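Local atomic coordinates of tube-forming protein in Mycobacterial Envelpe, TiME (Mycolicibacterium smegmatis, PDB entry 7CU9), a protein that probably assembles into a tube that crosses the mycobacterial outer envelope and may serve as a channel for protein secretion. Residues Ala38-Asn43 and Ala115-Asn120; Asn48-Gly53 and Trp126-Gly131; Cys151-Arg156 and Gln164-Gln169. All coordinates share one frame; numbering follows the deposited sequence.

Overall arrangement
All three contacts belong to one large antiparallel sheet and the chain that lies against it. Interaction 1 pairs the short outermost strand 39-41 with strand 113-118, interaction 2 packs the helical turn that follows strand 39-41 onto strand 123-129, the next strand in the sheet after 113-118, and interaction 3 is a hairpin nearer the middle of the sheet. Interactions 1 and 2 have centres about 13 Å apart and touch where M116 and F39 meet A50. Interactions 2 and 3, about 9 Å between centres, are joined by a salt bridge from D51 OD1 to K166 NZ (2.9 Å). Interactions 1 and 3, about 18 Å apart at their centres, do not touch.

Interaction 1: residues Ala38-Asn43 and Ala115-Asn120; sequences AFSVDN and AMHLDN
Antiparallel pairing at the rim of the large sheet of this PknH-like extracellular domain brings F39, S40 and V41 opposite L118, H117 and M116. S40 and H117 form the hydrogen-bonded pair, with H117 N donating to S40 O at 2.8 Å and S40 N returning a bond to H117 O. The flanking pairs F39-L118 and V41-M116 are non-hydrogen-bonded, and the pairing is extended by D42 N to A115 O and by D119 N to A38 O at its two ends.

F39, V41, M116 and L118 share a face; helix 47-50 lies against the first three. M116 suits this place because its flexible thioether can fold onto an aromatic ring: a bend at chi3 (79°) turns CE toward F39, and this methyl lies over one ring face, 3.7 Å from the ring centroid and displaced toward the CG side, in a CH-pi contact. L118 CD2 adds a looser apolar touch, 3.9 Å from F39 CB. Beyond them, A50 packs against the F39 ring, and N47 also touches the F39 side chain.

The other face carries S40 and H117. The small serine sets its OG at the edge of the imidazole, 3.7 Å from H117 CD2. D42, just past the strand, crosses H117 at about a right angle, its carboxylate plane turned 46° from the ring. H117 NE2 donates to the syn side of D42 OD1 at 2.8 Å, the oxygen lying in the imidazole plane while the nitrogen stands 35° out of the carboxylate plane. D42 OD2 accepts from a water that in turn accepts from A115 N, so each carboxylate oxygen has a partner that would help fix the group's rotation. The same OD2 also rests against the A115 methyl, 3.3 Å from A115 CB.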
ATOM      1  N   ALA B  38      17.699 -16.710   9.137  1.00 17.53           N
ATOM      2  CA  ALA B  38      18.291 -15.731  10.076  1.00 18.29           C
ATOM      3  C   ALA B  38      17.426 -15.631  11.338  1.00 18.52           C
ATOM      4  O   ALA B  38      17.349 -14.531  11.926  1.00 19.75           O
ATOM      5  CB  ALA B  38      18.438 -14.399   9.388  1.00 18.87           C
ATOM      6  N   PHE B  39      16.821 -16.744  11.755  1.00 17.98           N
ATOM      7  CA  PHE B  39      15.916 -16.800  12.933  1.00 17.63           C
ATOM      8  C   PHE B  39      15.717 -18.246  13.395  1.00 17.75           C
ATOM      9  O   PHE B  39      15.990 -19.196  12.635  1.00 16.71           O
ATOM     10  CB  PHE B  39      14.552 -16.204  12.575  1.00 17.14           C
ATOM     11  CG  PHE B  39      13.778 -17.051  11.597  1.00 16.55           C
ATOM     12  CD1 PHE B  39      12.936 -18.058  12.042  1.00 16.34           C
ATOM     13  CD2 PHE B  39      13.917 -16.863  10.229  1.00 16.56           C
ATOM     14  CE1 PHE B  39      12.251 -18.862  11.145  1.00 16.32           C
ATOM     15  CE2 PHE B  39      13.226 -17.664   9.335  1.00 16.35           C
ATOM     16  CZ  PHE B  39      12.398 -18.663   9.792  1.00 16.46           C
ATOM     17  N   SER B  40      15.204 -18.399  14.616  1.00 17.94           N
ATOM     18  CA  SER B  40      14.523 -19.621  15.104  1.00 18.47           C
ATOM     19  C   SER B  40      13.109 -19.237  15.548  1.00 17.97           C
ATOM     20  O   SER B  40      12.886 -18.059  15.876  1.00 18.29           O
ATOM     21  CB  SER B  40      15.292 -20.280  16.219  1.00 19.60           C
ATOM     22  OG  SER B  40      15.338 -19.435  17.355  1.00 21.05           O
ATOM     23  N   VAL B  41      12.192 -20.196  15.518  1.00 17.86           N
ATOM     24  CA  VAL B  41      10.789 -20.025  15.986  1.00 18.51           C
ATOM     25  C   VAL B  41      10.560 -21.016  17.133  1.00 18.45           C
ATOM     26  O   VAL B  41      11.110 -22.124  17.071  1.00 18.69           O
ATOM     27  CB  VAL B  41       9.802 -20.203  14.816  1.00 19.39           C
ATOM     28  CG1 VAL B  41       9.872 -21.583  14.183  1.00 19.24           C
ATOM     29  CG2 VAL B  41       8.387 -19.879  15.229  1.00 21.41           C
ATOM     30  N   ASP B  42       9.792 -20.629  18.154  1.00 18.28           N
ATOM     31  CA  ASP B  42       9.503 -21.517  19.312  1.00 18.67           C
ATOM     32  C   ASP B  42       8.684 -22.719  18.837  1.00 18.39           C
ATOM     33  O   ASP B  42       8.987 -23.849  19.262  1.00 19.79           O
ATOM     34  CB  ASP B  42       8.769 -20.776  20.428  1.00 19.31           C
ATOM     35  CG  ASP B  42       9.642 -19.816  21.214  1.00 20.44           C
ATOM     36  OD1 ASP B  42      10.883 -19.925  21.112  1.00 21.67           O
ATOM     37  OD2 ASP B  42       9.071 -18.972  21.928  1.00 22.36           O
ATOM     38  N   ASN B  43       7.668 -22.483  18.005  1.00 17.81           N
ATOM     39  CA  ASN B  43       6.771 -23.548  17.491  1.00 17.40           C
ATOM     40  C   ASN B  43       7.290 -24.015  16.134  1.00 17.42           C
ATOM     41  O   ASN B  43       7.168 -23.293  15.148  1.00 16.68           O
ATOM     42  CB  ASN B  43       5.320 -23.076  17.415  1.00 17.43           C
ATOM     43  CG  ASN B  43       4.369 -24.207  17.096  1.00 17.60           C
ATOM     44  OD1 ASN B  43       4.792 -25.268  16.639  1.00 17.91           O
ATOM     45  ND2 ASN B  43       3.085 -23.993  17.326  1.00 18.01           N
ATOM     46  N   ALA B 115       6.979 -16.972  19.020  1.00 16.87           N
ATOM     47  CA  ALA B 115       8.114 -16.031  19.088  1.00 17.43           C
ATOM     48  C   ALA B 115       9.146 -16.402  18.020  1.00 17.92           C
ATOM     49  O   ALA B 115       9.434 -17.603  17.849  1.00 17.63           O
ATOM     50  CB  ALA B 115       8.717 -16.034  20.470  1.00 17.78           C
ATOM     51  N   MET B 116       9.618 -15.386  17.305  1.00 18.74           N
ATOM     52  CA  MET B 116      10.763 -15.481  16.362  1.00 19.08           C
ATOM     53  C   MET B 116      11.982 -14.859  17.045  1.00 19.83           C
ATOM     54  O   MET B 116      11.897 -13.686  17.444  1.00 20.52           O
ATOM     55  CB  MET B 116      10.498 -14.738  15.048  1.00 18.90           C
ATOM     56  CG  MET B 116       9.632 -15.502  14.071  1.00 18.67           C
ATOM     57  SD  MET B 116       9.410 -14.604  12.507  1.00 18.33           S
ATOM     58  CE  MET B 116      10.964 -14.951  11.683  1.00 18.55           C
ATOM     59  N   HIS B 117      13.051 -15.639  17.197  1.00 20.43           N
ATOM     60  CA  HIS B 117      14.348 -15.173  17.754  1.00 21.90           C
ATOM     61  C   HIS B 117      15.273 -14.846  16.583  1.00 22.90           C
ATOM     62  O   HIS B 117      15.678 -15.791  15.884  1.00 22.47           O
ATOM     63  CB  HIS B 117      14.925 -16.224  18.703  1.00 22.09           C
ATOM     64  CG  HIS B 117      13.944 -16.658  19.735  1.00 23.22           C
ATOM     65  ND1 HIS B 117      13.641 -15.878  20.833  1.00 23.95           N
ATOM     66  CD2 HIS B 117      13.174 -17.762  19.825  1.00 23.64           C
ATOM     67  CE1 HIS B 117      12.733 -16.494  21.563  1.00 24.32           C
ATOM     68  NE2 HIS B 117      12.431 -17.650  20.969  1.00 24.30           N
ATOM     69  N   LEU B 118      15.556 -13.561  16.364  1.00 25.10           N
ATOM     70  CA  LEU B 118      16.341 -13.066  15.201  1.00 27.10           C
ATOM     71  C   LEU B 118      17.835 -13.127  15.537  1.00 29.79           C
ATOM     72  O   LEU B 118      18.183 -12.999  16.731  1.00 29.40           O
ATOM     73  CB  LEU B 118      15.899 -11.642  14.854  1.00 27.25           C
ATOM     74  CG  LEU B 118      14.404 -11.449  14.589  1.00 27.90           C
ATOM     75  CD1 LEU B 118      14.127 -10.041  14.085  1.00 28.74           C
ATOM     76  CD2 LEU B 118      13.875 -12.476  13.599  1.00 28.16           C
ATOM     77  N   ASP B 119      18.674 -13.331  14.516  1.00 32.93           N
ATOM     78  CA  ASP B 119      20.154 -13.429  14.642  1.00 35.54           C
ATOM     79  C   ASP B 119      20.700 -12.150  15.291  1.00 37.51           C
ATOM     80  O   ASP B 119      21.708 -12.251  16.013  1.00 39.64           O
ATOM     81  CB  ASP B 119      20.815 -13.691  13.284  1.00 36.17           C
ATOM     82  CG  ASP B 119      20.617 -15.102  12.752  1.00 36.71           C
ATOM     83  OD1 ASP B 119      19.999 -15.924  13.460  1.00 36.22           O
ATOM     84  OD2 ASP B 119      21.093 -15.372  11.631  1.00 37.86           O
ATOM     85  N   ASN B 120      20.046 -11.004  15.060  1.00 38.63           N
ATOM     86  CA  ASN B 120      20.439  -9.675  15.607  1.00 39.55           C
ATOM     87  C   ASN B 120      20.051  -9.565  17.091  1.00 40.41           C
ATOM     88  O   ASN B 120      20.236  -8.467  17.652  1.00 41.25           O
ATOM     89  CB  ASN B 120      19.846  -8.527  14.782  1.00 39.84           C
ATOM     90  CG  ASN B 120      18.336  -8.430  14.862  1.00 40.38           C
ATOM     91  OD1 ASN B 120      17.702  -9.103  15.672  1.00 39.96           O
ATOM     92  ND2 ASN B 120      17.747  -7.588  14.027  1.00 40.74           N
TER
HETATM   93  O   HOH W   1      18.271 -11.563  12.128  1.00 44.29           O
HETATM   94  O   HOH W   2       6.445 -18.513  21.614  1.00 20.28           O

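Interaction 2: residues Asn48-Gly53 and Trp126-Gly131; sequences NWADIG and WTFTGG
The backbones of W49 and F128 stay well apart, their CA atoms 7.9 Å from each other, and side chains fill the gap between the helical turn near 48-50 and strand 126-129. Both side chains leave the backbone toward the other segment, and the two aromatic groups slide past one another in opposite directions instead of stacking. F128 CB meets the rim of the indole in its plane, 3.9 Å from W49 CE3, while F128 CD2 lies 3.8 Å from W49 CB.

The phenyl edge is turned to the backbone of the turn: F128 CE2 comes within 3.6 Å of W49 O, and CZ reaches A50. Alanine is small enough for the ring to approach the main chain here, with A50 CB 4.1 Å from F128 CZ. W49 O itself accepts a hydrogen bond from W140 NE1, whose ring also stacks with that of W49.

At its far end the indole passes close to the main chain of the strand's exit. With no side chain, G130 lets W49 CH2 lie 3.9 Å from its CA, consistent with glycine at this place. The contact between the two segments is carried by apolar packing of W49, A50 and F128: a short, weakly bonded helical turn following strand 39-41 lays its aromatic side chain on strand 123-129 of the antiparallel sheet, with W140 of strand 137-144 and C109 around it.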
ATOM      1  N   ASN B  48       8.481 -22.800   8.325  1.00 11.70           N
ATOM      2  CA  ASN B  48       8.492 -22.577   6.856  1.00 11.47           C
ATOM      3  C   ASN B  48       7.392 -21.594   6.444  1.00 11.16           C
ATOM      4  O   ASN B  48       7.238 -21.370   5.241  1.00 10.79           O
ATOM      5  CB  ASN B  48       8.457 -23.899   6.095  1.00 11.50           C
ATOM      6  CG  ASN B  48       9.701 -24.723   6.338  1.00 11.58           C
ATOM      7  OD1 ASN B  48      10.643 -24.266   6.990  1.00 12.33           O
ATOM      8  ND2 ASN B  48       9.706 -25.938   5.822  1.00 11.60           N
ATOM      9  N   TRP B  49       6.696 -20.979   7.407  1.00 10.82           N
ATOM     10  CA  TRP B  49       5.822 -19.801   7.175  1.00 10.79           C
ATOM     11  C   TRP B  49       6.490 -18.526   7.708  1.00 10.59           C
ATOM     12  O   TRP B  49       6.084 -17.430   7.295  1.00 10.32           O
ATOM     13  CB  TRP B  49       4.449 -20.016   7.826  1.00 10.72           C
ATOM     14  CG  TRP B  49       3.450 -20.747   6.982  1.00 10.74           C
ATOM     15  CD1 TRP B  49       3.666 -21.461   5.834  1.00 10.81           C
ATOM     16  CD2 TRP B  49       2.038 -20.829   7.242  1.00 10.84           C
ATOM     17  NE1 TRP B  49       2.487 -21.977   5.365  1.00 10.98           N
ATOM     18  CE2 TRP B  49       1.469 -21.605   6.210  1.00 11.05           C
ATOM     19  CE3 TRP B  49       1.205 -20.307   8.240  1.00 11.10           C
ATOM     20  CZ2 TRP B  49       0.100 -21.867   6.155  1.00 11.19           C
ATOM     21  CZ3 TRP B  49      -0.146 -20.566   8.181  1.00 11.18           C
ATOM     22  CH2 TRP B  49      -0.687 -21.337   7.152  1.00 11.16           C
ATOM     23  N   ALA B  50       7.463 -18.647   8.613  1.00 10.86           N
ATOM     24  CA  ALA B  50       8.045 -17.496   9.347  1.00 11.16           C
ATOM     25  C   ALA B  50       8.867 -16.600   8.409  1.00 11.56           C
ATOM     26  O   ALA B  50       9.003 -15.400   8.690  1.00 11.70           O
ATOM     27  CB  ALA B  50       8.862 -17.997  10.515  1.00 11.14           C
ATOM     28  N   ASP B  51       9.397 -17.154   7.322  1.00 12.09           N
ATOM     29  CA  ASP B  51      10.086 -16.363   6.274  1.00 12.33           C
ATOM     30  C   ASP B  51      10.155 -17.219   5.012  1.00 11.73           C
ATOM     31  O   ASP B  51       9.714 -18.375   5.047  1.00 11.15           O
ATOM     32  CB  ASP B  51      11.479 -15.915   6.732  1.00 13.96           C
ATOM     33  CG  ASP B  51      12.017 -14.673   6.037  1.00 15.35           C
ATOM     34  OD1 ASP B  51      11.395 -14.210   5.058  1.00 16.24           O
ATOM     35  OD2 ASP B  51      13.046 -14.160   6.510  1.00 19.59           O
ATOM     36  N   ILE B  52      10.680 -16.638   3.942  1.00 10.93           N
ATOM     37  CA  ILE B  52      10.848 -17.296   2.616  1.00 10.55           C
ATOM     38  C   ILE B  52      12.341 -17.407   2.286  1.00 10.45           C
ATOM     39  O   ILE B  52      13.175 -16.797   2.984  1.00 10.52           O
ATOM     40  CB  ILE B  52      10.063 -16.522   1.538  1.00 10.33           C
ATOM     41  CG1 ILE B  52      10.571 -15.087   1.363  1.00 10.38           C
ATOM     42  CG2 ILE B  52       8.574 -16.545   1.859  1.00 10.46           C
ATOM     43  CD1 ILE B  52      10.054 -14.417   0.120  1.00 10.41           C
ATOM     44  N   GLY B  53      12.664 -18.186   1.254  1.00 10.60           N
ATOM     45  CA  GLY B  53      14.051 -18.428   0.812  1.00 10.66           C
ATOM     46  C   GLY B  53      14.841 -19.261   1.806  1.00 10.75           C
ATOM     47  O   GLY B  53      16.055 -19.019   1.929  1.00 10.90           O
ATOM     48  N   TRP B 126       4.678 -13.276  16.331  1.00 14.67           N
ATOM     49  CA  TRP B 126       3.872 -13.283  15.086  1.00 14.40           C
ATOM     50  C   TRP B 126       2.702 -14.249  15.232  1.00 13.92           C
ATOM     51  O   TRP B 126       2.899 -15.346  15.785  1.00 13.80           O
ATOM     52  CB  TRP B 126       4.740 -13.648  13.879  1.00 14.44           C
ATOM     53  CG  TRP B 126       5.750 -12.603  13.529  1.00 14.79           C
ATOM     54  CD1 TRP B 126       7.026 -12.510  14.001  1.00 15.36           C
ATOM     55  CD2 TRP B 126       5.569 -11.491  12.634  1.00 14.50           C
ATOM     56  NE1 TRP B 126       7.654 -11.427  13.451  1.00 15.93           N
ATOM     57  CE2 TRP B 126       6.787 -10.781  12.611  1.00 15.34           C
ATOM     58  CE3 TRP B 126       4.511 -11.034  11.842  1.00 14.43           C
ATOM     59  CZ2 TRP B 126       6.969  -9.641  11.828  1.00 14.94           C
ATOM     60  CZ3 TRP B 126       4.687  -9.905  11.075  1.00 14.45           C
ATOM     61  CH2 TRP B 126       5.902  -9.220  11.067  1.00 14.61           C
ATOM     62  N   THR B 127       1.545 -13.842  14.715  1.00 13.53           N
ATOM     63  CA  THR B 127       0.311 -14.659  14.623  1.00 13.71           C
ATOM     64  C   THR B 127       0.117 -15.076  13.166  1.00 13.12           C
ATOM     65  O   THR B 127       0.039 -14.184  12.290  1.00 12.73           O
ATOM     66  CB  THR B 127      -0.902 -13.889  15.146  1.00 14.63           C
ATOM     67  OG1 THR B 127      -0.611 -13.574  16.509  1.00 15.28           O
ATOM     68  CG2 THR B 127      -2.183 -14.681  15.032  1.00 15.00           C
ATOM     69  N   PHE B 128       0.022 -16.380  12.926  1.00 12.56           N
ATOM     70  CA  PHE B 128      -0.053 -16.972  11.570  1.00 12.62           C
ATOM     71  C   PHE B 128      -1.494 -17.338  11.229  1.00 12.92           C
ATOM     72  O   PHE B 128      -2.199 -17.925  12.072  1.00 13.58           O
ATOM     73  CB  PHE B 128       0.857 -18.193  11.493  1.00 12.43           C
ATOM     74  CG  PHE B 128       2.315 -17.841  11.586  1.00 12.48           C
ATOM     75  CD1 PHE B 128       2.943 -17.717  12.814  1.00 12.69           C
ATOM     76  CD2 PHE B 128       3.055 -17.597  10.441  1.00 12.49           C
ATOM     77  CE1 PHE B 128       4.281 -17.365  12.893  1.00 13.05           C
ATOM     78  CE2 PHE B 128       4.393 -17.247  10.524  1.00 12.71           C
ATOM     79  CZ  PHE B 128       5.005 -17.132  11.746  1.00 12.83           C
ATOM     80  N   THR B 129      -1.904 -17.025  10.001  1.00 13.00           N
ATOM     81  CA  THR B 129      -3.208 -17.431   9.431  1.00 13.87           C
ATOM     82  C   THR B 129      -2.993 -17.877   7.986  1.00 14.18           C
ATOM     83  O   THR B 129      -2.066 -17.371   7.329  1.00 13.43           O
ATOM     84  CB  THR B 129      -4.235 -16.300   9.548  1.00 14.48           C
ATOM     85  OG1 THR B 129      -3.751 -15.179   8.814  1.00 15.50           O
ATOM     86  CG2 THR B 129      -4.495 -15.893  10.981  1.00 15.01           C
ATOM     87  N   GLY B 130      -3.829 -18.791   7.507  1.00 14.83           N
ATOM     88  CA  GLY B 130      -3.782 -19.231   6.104  1.00 15.87           C
ATOM     89  C   GLY B 130      -4.655 -20.443   5.883  1.00 17.18           C
ATOM     90  O   GLY B 130      -4.704 -21.308   6.783  1.00 19.21           O
ATOM     91  N   GLY B 131      -5.323 -20.492   4.731  1.00 17.97           N
ATOM     92  CA  GLY B 131      -6.142 -21.639   4.312  1.00 18.30           C
ATOM     93  C   GLY B 131      -5.248 -22.801   3.899  1.00 18.77           C
ATOM     94  O   GLY B 131      -4.025 -22.669   3.853  1.00 17.97           O
TER

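Interaction 3: residues Cys151-Arg156 and Gln164-Gln169; sequences CFNTTR and QAKVCQ
C151 and C168 are joined by a disulfide, SG to SG 2.1 Å, that ties together the two strands of an antiparallel beta hairpin. They form a non-hydrogen-bonded pair, where the CA atoms are only 4.0 Å apart and both side chains leave on the same face, so a direct cross-strand link can be made. The S-S torsion is 111°. Between the cysteines and the hairpin turn, F152-V167 and T154-A165 are hydrogen-bonded pairs, each with two reciprocal N-H to O bonds, such as F152 N to V167 O at 2.9 Å.

On the cysteines' face N153 lies alongside K166, pointing the same way. The lysine CG, anti to the backbone N (chi1 174°), comes 3.5 Å from N153 OD1. K166 suits this buried site because its long aliphatic part packs against the neighbouring strand, while the chain, bent at chi3, ends with NZ in a salt bridge to D51. D51, which also pairs with K83, would partly balance the charge. On the opposite face T154 OG1 is bonded to D139 and also accepts from R156 NE, while A165, with its small CB, packs against V177 of helix 174-185.

Further along, T155 and Q164 run side by side. The glutamine amide serves two neighbours, its OE1 taking the backbone N-H of G53, which helps to fix the turn of the group. From the other branch, Q164 NE2 donates to T155 OG1 at 2.9 Å, nearly straight at 170°, with the hydroxyl oxygen close to the amide plane.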
ATOM      1  N   CYS B 151       2.468  -9.430   7.072  1.00 10.99           N
ATOM      2  CA  CYS B 151       3.260  -9.923   5.925  1.00 11.38           C
ATOM      3  C   CYS B 151       2.385 -10.903   5.152  1.00 10.40           C
ATOM      4  O   CYS B 151       2.011 -11.930   5.730  1.00 10.39           O
ATOM      5  CB  CYS B 151       4.544 -10.594   6.384  1.00 12.71           C
ATOM      6  SG  CYS B 151       5.657  -9.471   7.271  1.00 15.71           S
ATOM      7  N   PHE B 152       2.056 -10.565   3.909  1.00  9.73           N
ATOM      8  CA  PHE B 152       1.326 -11.443   2.967  1.00  9.54           C
ATOM      9  C   PHE B 152       2.356 -12.221   2.151  1.00  9.39           C
ATOM     10  O   PHE B 152       3.247 -11.614   1.532  1.00  9.45           O
ATOM     11  CB  PHE B 152       0.380 -10.628   2.090  1.00  9.48           C
ATOM     12  CG  PHE B 152      -0.892 -10.243   2.795  1.00  9.86           C
ATOM     13  CD1 PHE B 152      -0.885  -9.278   3.790  1.00  9.97           C
ATOM     14  CD2 PHE B 152      -2.088 -10.870   2.490  1.00 10.21           C
ATOM     15  CE1 PHE B 152      -2.055  -8.936   4.454  1.00 10.22           C
ATOM     16  CE2 PHE B 152      -3.256 -10.527   3.153  1.00 10.34           C
ATOM     17  CZ  PHE B 152      -3.235  -9.564   4.136  1.00 10.45           C
ATOM     18  N   ASN B 153       2.237 -13.543   2.187  1.00  9.38           N
ATOM     19  CA  ASN B 153       3.213 -14.476   1.576  1.00  9.66           C
ATOM     20  C   ASN B 153       2.509 -15.272   0.484  1.00  9.73           C
ATOM     21  O   ASN B 153       1.346 -15.656   0.684  1.00 10.28           O
ATOM     22  CB  ASN B 153       3.788 -15.443   2.606  1.00  9.92           C
ATOM     23  CG  ASN B 153       4.566 -14.758   3.707  1.00 10.49           C
ATOM     24  OD1 ASN B 153       5.791 -14.788   3.709  1.00 11.78           O
ATOM     25  ND2 ASN B 153       3.863 -14.154   4.651  1.00 11.14           N
ATOM     26  N   THR B 154       3.208 -15.535  -0.616  1.00  9.70           N
ATOM     27  CA  THR B 154       2.736 -16.476  -1.660  1.00  9.81           C
ATOM     28  C   THR B 154       3.908 -17.369  -2.068  1.00  9.84           C
ATOM     29  O   THR B 154       5.038 -16.861  -2.225  1.00  9.48           O
ATOM     30  CB  THR B 154       2.073 -15.748  -2.832  1.00 10.22           C
ATOM     31  OG1 THR B 154       1.424 -16.751  -3.618  1.00 10.67           O
ATOM     32  CG2 THR B 154       3.038 -14.953  -3.682  1.00 10.25           C
ATOM     33  N   THR B 155       3.634 -18.665  -2.170  1.00  9.66           N
ATOM     34  CA  THR B 155       4.585 -19.697  -2.638  1.00  9.88           C
ATOM     35  C   THR B 155       3.972 -20.342  -3.871  1.00  9.90           C
ATOM     36  O   THR B 155       2.821 -20.807  -3.786  1.00  9.88           O
ATOM     37  CB  THR B 155       4.860 -20.731  -1.544  1.00 10.05           C
ATOM     38  OG1 THR B 155       5.486 -20.028  -0.474  1.00 10.44           O
ATOM     39  CG2 THR B 155       5.725 -21.876  -2.022  1.00 10.17           C
ATOM     40  N   ARG B 156       4.699 -20.361  -4.979  1.00  9.82           N
ATOM     41  CA  ARG B 156       4.129 -20.844  -6.253  1.00 10.10           C
ATOM     42  C   ARG B 156       5.115 -21.781  -6.921  1.00  9.95           C
ATOM     43  O   ARG B 156       6.291 -21.426  -7.063  1.00  9.33           O
ATOM     44  CB  ARG B 156       3.757 -19.660  -7.133  1.00 10.79           C
ATOM     45  CG  ARG B 156       2.778 -18.744  -6.425  1.00 11.67           C
ATOM     46  CD  ARG B 156       2.335 -17.648  -7.331  1.00 12.34           C
ATOM     47  NE  ARG B 156       1.484 -16.740  -6.592  1.00 12.52           N
ATOM     48  CZ  ARG B 156       0.798 -15.770  -7.161  1.00 12.90           C
ATOM     49  NH1 ARG B 156       0.894 -15.581  -8.467  1.00 13.50           N
ATOM     50  NH2 ARG B 156       0.040 -14.982  -6.420  1.00 13.13           N
ATOM     51  N   GLN B 164       8.844 -17.597  -4.213  1.00  8.51           N
ATOM     52  CA  GLN B 164       8.182 -17.082  -3.001  1.00  8.41           C
ATOM     53  C   GLN B 164       8.294 -15.567  -3.028  1.00  8.48           C
ATOM     54  O   GLN B 164       9.326 -15.041  -3.475  1.00  8.21           O
ATOM     55  CB  GLN B 164       8.816 -17.668  -1.743  1.00  8.42           C
ATOM     56  CG  GLN B 164       8.658 -19.175  -1.626  1.00  8.68           C
ATOM     57  CD  GLN B 164       9.157 -19.631  -0.279  1.00  8.84           C
ATOM     58  OE1 GLN B 164      10.342 -19.520   0.023  1.00  9.27           O
ATOM     59  NE2 GLN B 164       8.247 -20.108   0.558  1.00  8.99           N
ATOM     60  N   ALA B 165       7.253 -14.897  -2.561  1.00  8.47           N
ATOM     61  CA  ALA B 165       7.267 -13.437  -2.368  1.00  8.78           C
ATOM     62  C   ALA B 165       6.537 -13.112  -1.074  1.00  9.01           C
ATOM     63  O   ALA B 165       5.621 -13.851  -0.683  1.00  8.71           O
ATOM     64  CB  ALA B 165       6.658 -12.742  -3.552  1.00  8.95           C
ATOM     65  N   LYS B 166       6.973 -12.034  -0.435  1.00  9.50           N
ATOM     66  CA  LYS B 166       6.452 -11.568   0.864  1.00 10.42           C
ATOM     67  C   LYS B 166       6.381 -10.046   0.797  1.00 10.07           C
ATOM     68  O   LYS B 166       7.392  -9.429   0.429  1.00  9.96           O
ATOM     69  CB  LYS B 166       7.373 -12.063   1.980  1.00 11.70           C
ATOM     70  CG  LYS B 166       7.057 -11.563   3.380  1.00 12.91           C
ATOM     71  CD  LYS B 166       8.088 -12.000   4.393  1.00 13.70           C
ATOM     72  CE  LYS B 166       9.338 -11.144   4.363  1.00 14.29           C
ATOM     73  NZ  LYS B 166      10.321 -11.562   5.387  1.00 15.61           N
ATOM     74  N   VAL B 167       5.219  -9.481   1.106  1.00 10.03           N
ATOM     75  CA  VAL B 167       5.031  -8.008   1.219  1.00 10.35           C
ATOM     76  C   VAL B 167       4.552  -7.715   2.637  1.00 10.74           C
ATOM     77  O   VAL B 167       3.489  -8.230   3.015  1.00 10.60           O
ATOM     78  CB  VAL B 167       4.063  -7.469   0.155  1.00 10.45           C
ATOM     79  CG1 VAL B 167       3.752  -6.001   0.397  1.00 10.73           C
ATOM     80  CG2 VAL B 167       4.612  -7.678  -1.251  1.00 10.58           C
ATOM     81  N   CYS B 168       5.347  -6.941   3.380  1.00 11.48           N
ATOM     82  CA  CYS B 168       5.101  -6.570   4.792  1.00 12.37           C
ATOM     83  C   CYS B 168       4.763  -5.081   4.847  1.00 11.65           C
ATOM     84  O   CYS B 168       5.475  -4.277   4.219  1.00 11.66           O
ATOM     85  CB  CYS B 168       6.317  -6.837   5.665  1.00 13.65           C
ATOM     86  SG  CYS B 168       6.818  -8.577   5.736  1.00 16.70           S
ATOM     87  N   GLN B 169       3.704  -4.736   5.568  1.00 10.96           N
ATOM     88  CA  GLN B 169       3.197  -3.350   5.666  1.00 10.65           C
ATOM     89  C   GLN B 169       1.999  -3.339   6.606  1.00 10.78           C
ATOM     90  O   GLN B 169       1.451  -4.407   6.903  1.00 10.54           O
ATOM     91  CB  GLN B 169       2.777  -2.811   4.297  1.00 10.51           C
ATOM     92  CG  GLN B 169       1.880  -3.758   3.506  1.00 10.48           C
ATOM     93  CD  GLN B 169       1.321  -3.109   2.264  1.00 10.73           C
ATOM     94  OE1 GLN B 169       1.969  -3.047   1.225  1.00 10.75           O
ATOM     95  NE2 GLN B 169       0.096  -2.618   2.363  1.00 10.83           N
TER